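Local coordinates for tubulin-like protein CetZ (Methanosaeta thermophila, PDB 3ZID) that binds GTP, probably hydrolyses it, and is thought to control cell shape as an archaeal member of the tubulin and FtsZ superfamily, at residues N3-G8 with D104-M109; R42-A47 with E98-F103; G279-L284 with I307-G312. All coordinates share one frame; numbering follows the deposited sequence.

Overall arrangement
Contacts 1 and 2 belong to the GTPase domain and contact 3 to a second, mixed sheet. Contact 1 is core: two central strands joined by backbone bonds and apolar side chains. Contact 2 lies next to it, with centres about 8 Å apart, and strand 42-49 pairs with strand 3-9 in the same parallel sheet. Contact 2 is partly buried and charged: two arginines and a glutamate tie that strand to a loop. Contact 3 stands apart, its centre about 27 Å from that of contact 1. It is also partly buried. There the ends of strands 270-279 and 302-309 and the loops that follow meet, through backbone and serine hydrogen bonds and a small apolar patch.

Contact 1 of 3, residues N3-G8 with D104-M109; sequences NVLMLG and DLIFVM
The ring of Phe-107 receives strand 3-8 at its edge: Val-4 CG1 lies 4.0 Å from Phe-107 CD2, near the ring plane, and Met-6 CG comes up beside it. The amide of Asn-3 and the carboxylate of Asp-104 are the other flat groups, with planes 57° apart. Strands 3-9 and 105-111 are neighbours in the parallel sheet of the Rossmann-like GTPase domain of the tubulin/FtsZ family. Their axes run almost in the same direction. Along the ladder from Leu-5 on, hydrogen bonds alternate and meet each carbonyl nearly along its C=O axis, as from Leu-5 N to Leu-105 O (2.8 Å) and from Phe-107 N to Leu-5 O (2.8 Å). At the start, Asn-3 O accepts two bonds: Leu-105 N lies nearly on the axis, while Asp-104 N comes in on a lone pair. Asp-104 OD2 takes Asn-3 N at 2.9 Å in a straight bond (171°), with the donor above the carboxylate plane. The bond from Asn-3 ND2 to the same oxygen is weak; the stronger partner of this amide is Arg-42, whose NE donates to Asn-3 OD1. Leu-5, Leu-7, Ile-106 and Val-108 share one face of the sheet. There Leu-5 CD2 rests against Ile-106 CG2. On the face of Val-4, Met-6, Leu-105, Phe-107 and Met-109, helices 10-30 and 186-210 pack over the methionines. Near the strand's C-terminal end, Gly-8 comes close to the GTP-binding Gly-13. Met-6 bends at chi3 (78°), which swings Met-6 CE to 3.9 Å from Met-109 SD.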
loop_
_atom_site.group_PDB
_atom_site.type_symbol
_atom_site.label_atom_id
_atom_site.label_comp_id
_atom_site.label_asym_id
_atom_site.label_seq_id
_atom_site.Cartn_x
_atom_site.Cartn_y
_atom_site.Cartn_z
ATOM N N ASN A 3 -14.196 14.647 4.286
ATOM C CA ASN A 3 -14.724 13.358 4.722
ATOM C C ASN A 3 -13.839 12.230 4.221
ATOM O O ASN A 3 -13.772 11.969 3.020
ATOM C CB ASN A 3 -16.148 13.151 4.214
ATOM C CG ASN A 3 -17.120 14.147 4.802
ATOM O OD1 ASN A 3 -17.564 14.000 5.939
ATOM N ND2 ASN A 3 -17.450 15.176 4.029
ATOM N N VAL A 4 -13.178 11.550 5.150
ATOM C CA VAL A 4 -12.219 10.527 4.788
ATOM C C VAL A 4 -12.689 9.176 5.278
ATOM O O VAL A 4 -13.093 9.024 6.431
ATOM C CB VAL A 4 -10.820 10.823 5.386
ATOM C CG1 VAL A 4 -9.781 9.790 4.892
ATOM C CG2 VAL A 4 -10.385 12.242 5.040
ATOM N N LEU A 5 -12.627 8.188 4.402
ATOM C CA LEU A 5 -12.919 6.822 4.799
ATOM C C LEU A 5 -11.643 6.016 4.676
ATOM O O LEU A 5 -10.965 6.066 3.644
ATOM C CB LEU A 5 -14.016 6.232 3.899
ATOM C CG LEU A 5 -14.367 4.757 4.136
ATOM C CD1 LEU A 5 -14.910 4.547 5.543
ATOM C CD2 LEU A 5 -15.380 4.260 3.101
ATOM N N MET A 6 -11.288 5.283 5.725
ATOM C CA MET A 6 -10.155 4.357 5.636
ATOM C C MET A 6 -10.614 2.932 5.885
ATOM O O MET A 6 -11.262 2.662 6.898
ATOM C CB MET A 6 -9.049 4.750 6.591
ATOM C CG MET A 6 -8.611 6.196 6.358
ATOM S SD MET A 6 -7.232 6.691 7.382
ATOM C CE MET A 6 -5.864 5.930 6.525
ATOM N N LEU A 7 -10.315 2.052 4.930
ATOM C CA LEU A 7 -10.742 0.647 4.953
ATOM C C LEU A 7 -9.520 -0.248 5.015
ATOM O O LEU A 7 -8.728 -0.274 4.070
ATOM C CB LEU A 7 -11.492 0.323 3.667
ATOM C CG LEU A 7 -12.715 1.186 3.410
ATOM C CD1 LEU A 7 -13.349 0.853 2.067
ATOM C CD2 LEU A 7 -13.704 0.982 4.539
ATOM N N GLY A 8 -9.355 -0.978 6.113
ATOM C CA GLY A 8 -8.222 -1.873 6.250
ATOM C C GLY A 8 -8.705 -3.296 5.998
ATOM O O GLY A 8 -9.442 -3.843 6.799
ATOM N N ASP A 104 -15.176 12.155 0.612
ATOM C CA ASP A 104 -14.452 12.790 -0.468
ATOM C C ASP A 104 -13.184 11.997 -0.809
ATOM O O ASP A 104 -12.669 12.070 -1.916
ATOM C CB ASP A 104 -14.077 14.206 -0.050
ATOM C CG ASP A 104 -15.251 14.968 0.557
ATOM O OD1 ASP A 104 -16.317 15.057 -0.097
ATOM O OD2 ASP A 104 -15.103 15.468 1.694
ATOM N N LEU A 105 -12.678 11.254 0.158
ATOM C CA LEU A 105 -11.382 10.614 0.020
ATOM C C LEU A 105 -11.431 9.248 0.688
ATOM O O LEU A 105 -11.798 9.128 1.854
ATOM C CB LEU A 105 -10.306 11.499 0.679
ATOM C CG LEU A 105 -8.872 10.981 0.741
ATOM C CD1 LEU A 105 -8.313 10.743 -0.651
ATOM C CD2 LEU A 105 -8.000 11.992 1.492
ATOM N N ILE A 106 -11.042 8.217 -0.043
ATOM C CA ILE A 106 -11.118 6.861 0.485
ATOM C C ILE A 106 -9.784 6.162 0.333
ATOM O O ILE A 106 -9.224 6.101 -0.764
ATOM C CB ILE A 106 -12.256 6.030 -0.218
ATOM C CG1 ILE A 106 -13.604 6.778 -0.154
ATOM C CG2 ILE A 106 -12.385 4.643 0.404
ATOM C CD1 ILE A 106 -14.791 6.054 -0.867
ATOM N N PHE A 107 -9.264 5.662 1.442
ATOM C CA PHE A 107 -8.079 4.818 1.413
ATOM C C PHE A 107 -8.466 3.375 1.588
ATOM O O PHE A 107 -9.186 3.038 2.523
ATOM C CB PHE A 107 -7.081 5.235 2.491
ATOM C CG PHE A 107 -6.479 6.602 2.251
ATOM C CD1 PHE A 107 -5.513 6.788 1.269
ATOM C CD2 PHE A 107 -6.898 7.703 2.991
ATOM C CE1 PHE A 107 -4.936 8.055 1.034
ATOM C CE2 PHE A 107 -6.326 8.971 2.784
ATOM C CZ PHE A 107 -5.360 9.154 1.792
ATOM N N VAL A 108 -8.006 2.534 0.662
ATOM C CA VAL A 108 -8.202 1.083 0.755
ATOM C C VAL A 108 -6.855 0.414 0.979
ATOM O O VAL A 108 -6.002 0.376 0.095
ATOM C CB VAL A 108 -8.886 0.503 -0.492
ATOM C CG1 VAL A 108 -9.116 -0.991 -0.320
ATOM C CG2 VAL A 108 -10.227 1.206 -0.721
ATOM N N MET A 109 -6.675 -0.085 2.189
ATOM C CA MET A 109 -5.397 -0.591 2.630
ATOM C C MET A 109 -5.412 -2.094 2.731
ATOM O O MET A 109 -6.261 -2.672 3.402
ATOM C CB MET A 109 -5.061 0.033 3.966
ATOM C CG MET A 109 -5.300 1.532 3.954
ATOM S SD MET A 109 -4.965 2.218 5.572
ATOM C CE MET A 109 -6.123 1.294 6.552
#

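Contact 2 of 3, residues R42-A47 with E98-F103; sequences RVETIA and EKRGDF
Arg-42 starts extended, with CG anti to the backbone N (chi1 -170°), then bends at chi3 (68°). This presents the guanidinium end-on to the loop. Arg-42 NH1 and Arg-42 NH2 both bond to Arg-100 O, each at 2.8 Å and close to the guanidinium plane. Glu-44 bends at chi2 (-84°), which turns its carboxylate back between the two arginines. Glu-44 OE2 forms a salt bridge with Arg-42 NH1 at 2.9 Å. Glu-44 OE1 forms another with Arg-100 NH1 at 3.2 Å, the donor above the carboxylate plane, completing a three-residue network. The first torsion, with CG anti to the carbonyl carbon, sets Glu-44 CG at the edge of the Phe-103 ring, 3.8 Å from Phe-103 CE1. Arg-100 stretches out from CG to NE and meets Ile-46 tip to tip. Ile-46 CG1 sits over the centre of one guanidinium face, 3.8 Å from Arg-100 CZ. The strongest polar partner of Arg-100 is Asp-65, on NH1; Glu-96 forms a salt bridge to NH2. The contact joins the face of strand 42-49 bearing Arg-42, Glu-44 and Ile-46 to the loop between helix 79-98 and strand 105-111; Ile-46 also packs on that helix, Phe-103 on strand 3-9.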
loop_
_atom_site.group_PDB
_atom_site.type_symbol
_atom_site.label_atom_id
_atom_site.label_comp_id
_atom_site.label_asym_id
_atom_site.label_seq_id
_atom_site.Cartn_x
_atom_site.Cartn_y
_atom_site.Cartn_z
ATOM N N ARG A 42 -13.748 14.631 9.057
ATOM C CA ARG A 42 -14.302 13.423 9.635
ATOM C C ARG A 42 -13.545 12.227 9.055
ATOM O O ARG A 42 -13.548 12.031 7.842
ATOM C CB ARG A 42 -15.788 13.366 9.295
ATOM C CG ARG A 42 -16.588 12.301 10.003
ATOM C CD ARG A 42 -18.048 12.496 9.676
ATOM N NE ARG A 42 -18.350 12.218 8.271
ATOM C CZ ARG A 42 -18.783 11.041 7.825
ATOM N NH1 ARG A 42 -18.990 10.053 8.682
ATOM N NH2 ARG A 42 -19.041 10.857 6.532
ATOM N N VAL A 43 -12.878 11.449 9.911
ATOM C CA VAL A 43 -12.169 10.240 9.470
ATOM C C VAL A 43 -12.799 8.958 10.001
ATOM O O VAL A 43 -12.706 8.666 11.191
ATOM C CB VAL A 43 -10.674 10.240 9.897
ATOM C CG1 VAL A 43 -9.952 9.042 9.305
ATOM C CG2 VAL A 43 -9.981 11.524 9.463
ATOM N N GLU A 44 -13.404 8.176 9.112
ATOM C CA GLU A 44 -13.995 6.898 9.492
ATOM C C GLU A 44 -13.070 5.744 9.135
ATOM O O GLU A 44 -12.395 5.758 8.108
ATOM C CB GLU A 44 -15.348 6.709 8.802
ATOM C CG GLU A 44 -16.362 7.793 9.135
ATOM C CD GLU A 44 -17.104 7.538 10.431
ATOM O OE1 GLU A 44 -16.797 6.548 11.119
ATOM O OE2 GLU A 44 -17.984 8.347 10.777
ATOM N N THR A 45 -13.028 4.749 10.005
ATOM C CA THR A 45 -12.169 3.616 9.794
ATOM C C THR A 45 -12.976 2.349 9.944
ATOM O O THR A 45 -13.733 2.205 10.902
ATOM C CB THR A 45 -11.008 3.604 10.800
ATOM O OG1 THR A 45 -11.523 3.474 12.129
ATOM C CG2 THR A 45 -10.204 4.890 10.698
ATOM N N ILE A 46 -12.826 1.438 8.989
ATOM C CA ILE A 46 -13.421 0.115 9.111
ATOM C C ILE A 46 -12.374 -0.926 8.805
ATOM O O ILE A 46 -11.750 -0.881 7.756
ATOM C CB ILE A 46 -14.600 -0.097 8.165
ATOM C CG1 ILE A 46 -15.617 1.027 8.329
ATOM C CG2 ILE A 46 -15.285 -1.447 8.456
ATOM C CD1 ILE A 46 -16.708 0.962 7.297
ATOM N N ALA A 47 -12.153 -1.828 9.755
ATOM C CA ALA A 47 -11.296 -2.972 9.540
ATOM C C ALA A 47 -12.165 -4.125 9.043
ATOM O O ALA A 47 -13.082 -4.561 9.728
ATOM C CB ALA A 47 -10.612 -3.347 10.819
ATOM N N GLU A 98 -21.878 2.587 3.513
ATOM C CA GLU A 98 -22.904 3.595 3.239
ATOM C C GLU A 98 -23.567 4.154 4.500
ATOM O O GLU A 98 -24.017 5.297 4.508
ATOM C CB GLU A 98 -23.937 3.066 2.247
ATOM C CG GLU A 98 -23.388 2.980 0.830
ATOM C CD GLU A 98 -24.194 2.069 -0.075
ATOM O OE1 GLU A 98 -25.140 1.413 0.416
ATOM O OE2 GLU A 98 -23.883 2.017 -1.285
ATOM N N LYS A 99 -23.594 3.365 5.568
ATOM C CA LYS A 99 -24.135 3.826 6.846
ATOM C C LYS A 99 -23.389 5.035 7.400
ATOM O O LYS A 99 -23.925 5.766 8.229
ATOM C CB LYS A 99 -24.046 2.715 7.898
ATOM C CG LYS A 99 -24.950 1.523 7.664
ATOM C CD LYS A 99 -24.856 0.546 8.827
ATOM C CE LYS A 99 -25.816 -0.624 8.651
ATOM N NZ LYS A 99 -25.776 -1.553 9.814
ATOM N N ARG A 100 -22.158 5.248 6.934
ATOM C CA ARG A 100 -21.314 6.292 7.490
ATOM C C ARG A 100 -21.288 7.562 6.655
ATOM O O ARG A 100 -20.498 8.463 6.922
ATOM C CB ARG A 100 -19.907 5.763 7.728
ATOM C CG ARG A 100 -19.929 4.467 8.487
ATOM C CD ARG A 100 -18.613 4.142 9.140
ATOM N NE ARG A 100 -18.740 2.913 9.915
ATOM C CZ ARG A 100 -17.940 2.573 10.916
ATOM N NH1 ARG A 100 -16.942 3.377 11.276
ATOM N NH2 ARG A 100 -18.144 1.428 11.556
ATOM N N GLY A 101 -22.152 7.640 5.647
ATOM C CA GLY A 101 -22.328 8.893 4.934
ATOM C C GLY A 101 -21.512 9.049 3.668
ATOM O O GLY A 101 -21.128 8.066 3.029
ATOM N N ASP A 102 -21.276 10.300 3.290
ATOM C CA ASP A 102 -20.514 10.598 2.087
ATOM C C ASP A 102 -19.055 10.777 2.423
ATOM O O ASP A 102 -18.711 11.134 3.542
ATOM C CB ASP A 102 -21.027 11.860 1.386
ATOM C CG ASP A 102 -22.185 11.587 0.454
ATOM O OD1 ASP A 102 -22.321 10.441 -0.018
ATOM O OD2 ASP A 102 -22.957 12.529 0.185
ATOM N N PHE A 103 -18.202 10.500 1.445
ATOM C CA PHE A 103 -16.764 10.656 1.597
ATOM C C PHE A 103 -16.174 11.312 0.381
ATOM O O PHE A 103 -16.595 11.043 -0.740
ATOM C CB PHE A 103 -16.106 9.304 1.818
ATOM C CG PHE A 103 -16.615 8.611 3.021
ATOM C CD1 PHE A 103 -16.237 9.043 4.289
ATOM C CD2 PHE A 103 -17.523 7.578 2.901
ATOM C CE1 PHE A 103 -16.726 8.425 5.415
ATOM C CE2 PHE A 103 -18.010 6.954 4.013
ATOM C CZ PHE A 103 -17.614 7.380 5.282
#

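Contact 3 of 3, residues G279-L284 with I307-G312; sequences GSREYL and IVIKKG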
loop_
_atom_site.group_PDB
_atom_site.type_symbol
_atom_site.label_atom_id
_atom_site.label_comp_id
_atom_site.label_asym_id
_atom_site.label_seq_id
_atom_site.Cartn_x
_atom_site.Cartn_y
_atom_site.Cartn_z
ATOM N N GLY A 279 5.979 22.603 9.842
ATOM C CA GLY A 279 6.782 22.904 11.013
ATOM C C GLY A 279 6.522 24.300 11.548
ATOM O O GLY A 279 5.693 25.019 10.992
ATOM N N SER A 280 7.200 24.658 12.640
ATOM C CA SER A 280 7.059 26.001 13.215
ATOM C C SER A 280 7.382 27.048 12.175
ATOM O O SER A 280 8.264 26.864 11.344
ATOM C CB SER A 280 7.949 26.182 14.446
ATOM O OG SER A 280 7.593 25.268 15.465
ATOM N N ARG A 281 6.665 28.160 12.234
ATOM C CA ARG A 281 6.783 29.212 11.237
ATOM C C ARG A 281 8.247 29.688 11.108
ATOM O O ARG A 281 8.722 30.018 10.019
ATOM C CB ARG A 281 5.857 30.380 11.628
ATOM C CG ARG A 281 5.779 31.537 10.650
ATOM C CD ARG A 281 4.943 32.686 11.253
ATOM N NE ARG A 281 3.552 32.343 11.527
ATOM C CZ ARG A 281 2.562 32.320 10.631
ATOM N NH1 ARG A 281 2.768 32.628 9.349
ATOM N NH2 ARG A 281 1.342 31.996 11.030
ATOM N N GLU A 282 8.969 29.739 12.222
ATOM C CA GLU A 282 10.320 30.300 12.157
ATOM C C GLU A 282 11.256 29.441 11.292
ATOM O O GLU A 282 12.254 29.917 10.792
ATOM C CB GLU A 282 10.908 30.547 13.550
ATOM C CG GLU A 282 11.066 29.307 14.416
ATOM C CD GLU A 282 9.824 29.008 15.247
ATOM O OE1 GLU A 282 8.718 29.519 14.905
ATOM O OE2 GLU A 282 9.969 28.253 16.243
ATOM N N TYR A 283 10.916 28.178 11.099
ATOM C CA TYR A 283 11.723 27.324 10.243
ATOM C C TYR A 283 11.402 27.448 8.764
ATOM O O TYR A 283 12.122 26.888 7.940
ATOM C CB TYR A 283 11.534 25.876 10.641
ATOM C CG TYR A 283 12.044 25.555 12.015
ATOM C CD1 TYR A 283 13.352 25.860 12.379
ATOM C CD2 TYR A 283 11.234 24.903 12.936
ATOM C CE1 TYR A 283 13.841 25.540 13.629
ATOM C CE2 TYR A 283 11.712 24.580 14.188
ATOM C CZ TYR A 283 13.021 24.904 14.530
ATOM O OH TYR A 283 13.501 24.578 15.774
ATOM N N LEU A 284 10.317 28.141 8.428
ATOM C CA LEU A 284 9.780 28.117 7.056
ATOM C C LEU A 284 10.112 29.356 6.248
ATOM O O LEU A 284 9.503 30.415 6.403
ATOM C CB LEU A 284 8.267 27.886 7.063
ATOM C CG LEU A 284 7.761 26.644 7.800
ATOM C CD1 LEU A 284 6.243 26.626 7.868
ATOM C CD2 LEU A 284 8.286 25.340 7.210
ATOM N N ILE A 307 2.895 24.232 2.193
ATOM C CA ILE A 307 3.501 24.527 3.475
ATOM C C ILE A 307 2.410 24.504 4.542
ATOM O O ILE A 307 1.331 25.056 4.341
ATOM C CB ILE A 307 4.247 25.860 3.431
ATOM C CG1 ILE A 307 5.057 25.937 2.138
ATOM C CG2 ILE A 307 5.204 25.966 4.563
ATOM C CD1 ILE A 307 5.519 27.329 1.782
ATOM N N VAL A 308 2.658 23.788 5.641
ATOM C CA VAL A 308 1.700 23.740 6.733
ATOM C C VAL A 308 2.383 24.198 8.007
ATOM O O VAL A 308 3.327 23.576 8.466
ATOM C CB VAL A 308 1.128 22.318 6.963
ATOM C CG1 VAL A 308 0.035 22.357 8.036
ATOM C CG2 VAL A 308 0.572 21.751 5.658
ATOM N N ILE A 309 1.888 25.284 8.582
ATOM C CA ILE A 309 2.425 25.764 9.827
ATOM C C ILE A 309 1.852 24.975 10.981
ATOM O O ILE A 309 0.643 24.872 11.147
ATOM C CB ILE A 309 2.165 27.257 9.995
ATOM C CG1 ILE A 309 2.720 27.984 8.768
ATOM C CG2 ILE A 309 2.777 27.760 11.339
ATOM C CD1 ILE A 309 2.448 29.432 8.741
ATOM N N LYS A 310 2.738 24.406 11.776
ATOM C CA LYS A 310 2.327 23.654 12.935
ATOM C C LYS A 310 3.565 23.534 13.798
ATOM O O LYS A 310 4.633 23.149 13.309
ATOM C CB LYS A 310 1.812 22.265 12.528
ATOM C CG LYS A 310 1.277 21.444 13.685
ATOM C CD LYS A 310 1.072 19.982 13.259
ATOM C CE LYS A 310 0.630 19.084 14.412
ATOM N NZ LYS A 310 0.600 17.648 13.998
ATOM N N LYS A 311 3.422 23.860 15.076
ATOM C CA LYS A 311 4.548 23.861 16.005
ATOM C C LYS A 311 5.357 22.566 16.009
ATOM O O LYS A 311 4.831 21.483 16.257
ATOM C CB LYS A 311 4.078 24.196 17.429
ATOM C CG LYS A 311 5.216 24.298 18.448
ATOM C CD LYS A 311 4.735 24.880 19.772
ATOM C CE LYS A 311 5.880 25.064 20.777
ATOM N NZ LYS A 311 6.907 26.035 20.291
ATOM N N GLY A 312 6.649 22.693 15.727
ATOM C CA GLY A 312 7.543 21.556 15.786
ATOM C C GLY A 312 8.726 21.697 14.863
ATOM O O GLY A 312 8.756 22.561 13.990
#
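Gly-279 closes its strand with two backbone bonds to the neighbour. Gly-279 N reaches Val-308 O at 3.1 Å, nearly along the C=O axis. Its O accepts Lys-310 N from above the carbonyl plane. Ser-280 comes next and grips Gly-312 twice. Ser-280 N bonds to Gly-312 O at 2.9 Å on a lone pair, and Gly-312 N bonds to Ser-280 OG at 2.8 Å. The hydroxyl stands anti to the carbonyl carbon (chi1 -61°), beside its own backbone N, so both groups meet the same residue. An alanine here would lose the OG bond and would probably loosen the hold on the loop at Gly-312. Arg-281 begins a short 3-10 turn and bends at chi3, laying one guanidinium face over Ile-309 CD1, offset toward the rim. Tyr-283 brings its ring edge to Gly-312 O, which lies 3.6 Å from Tyr-283 CD2. Leu-284 and Ile-307 then run alongside each other, head to tail, with Leu-284 CD1 3.5 Å from Ile-307 CG2. Strand 270-279, helix 286-296 and strand 302-309 follow in order, and the two strands are parallel neighbours: a beta-alpha-beta crossover in the mixed sheet of the second tubulin/FtsZ domain.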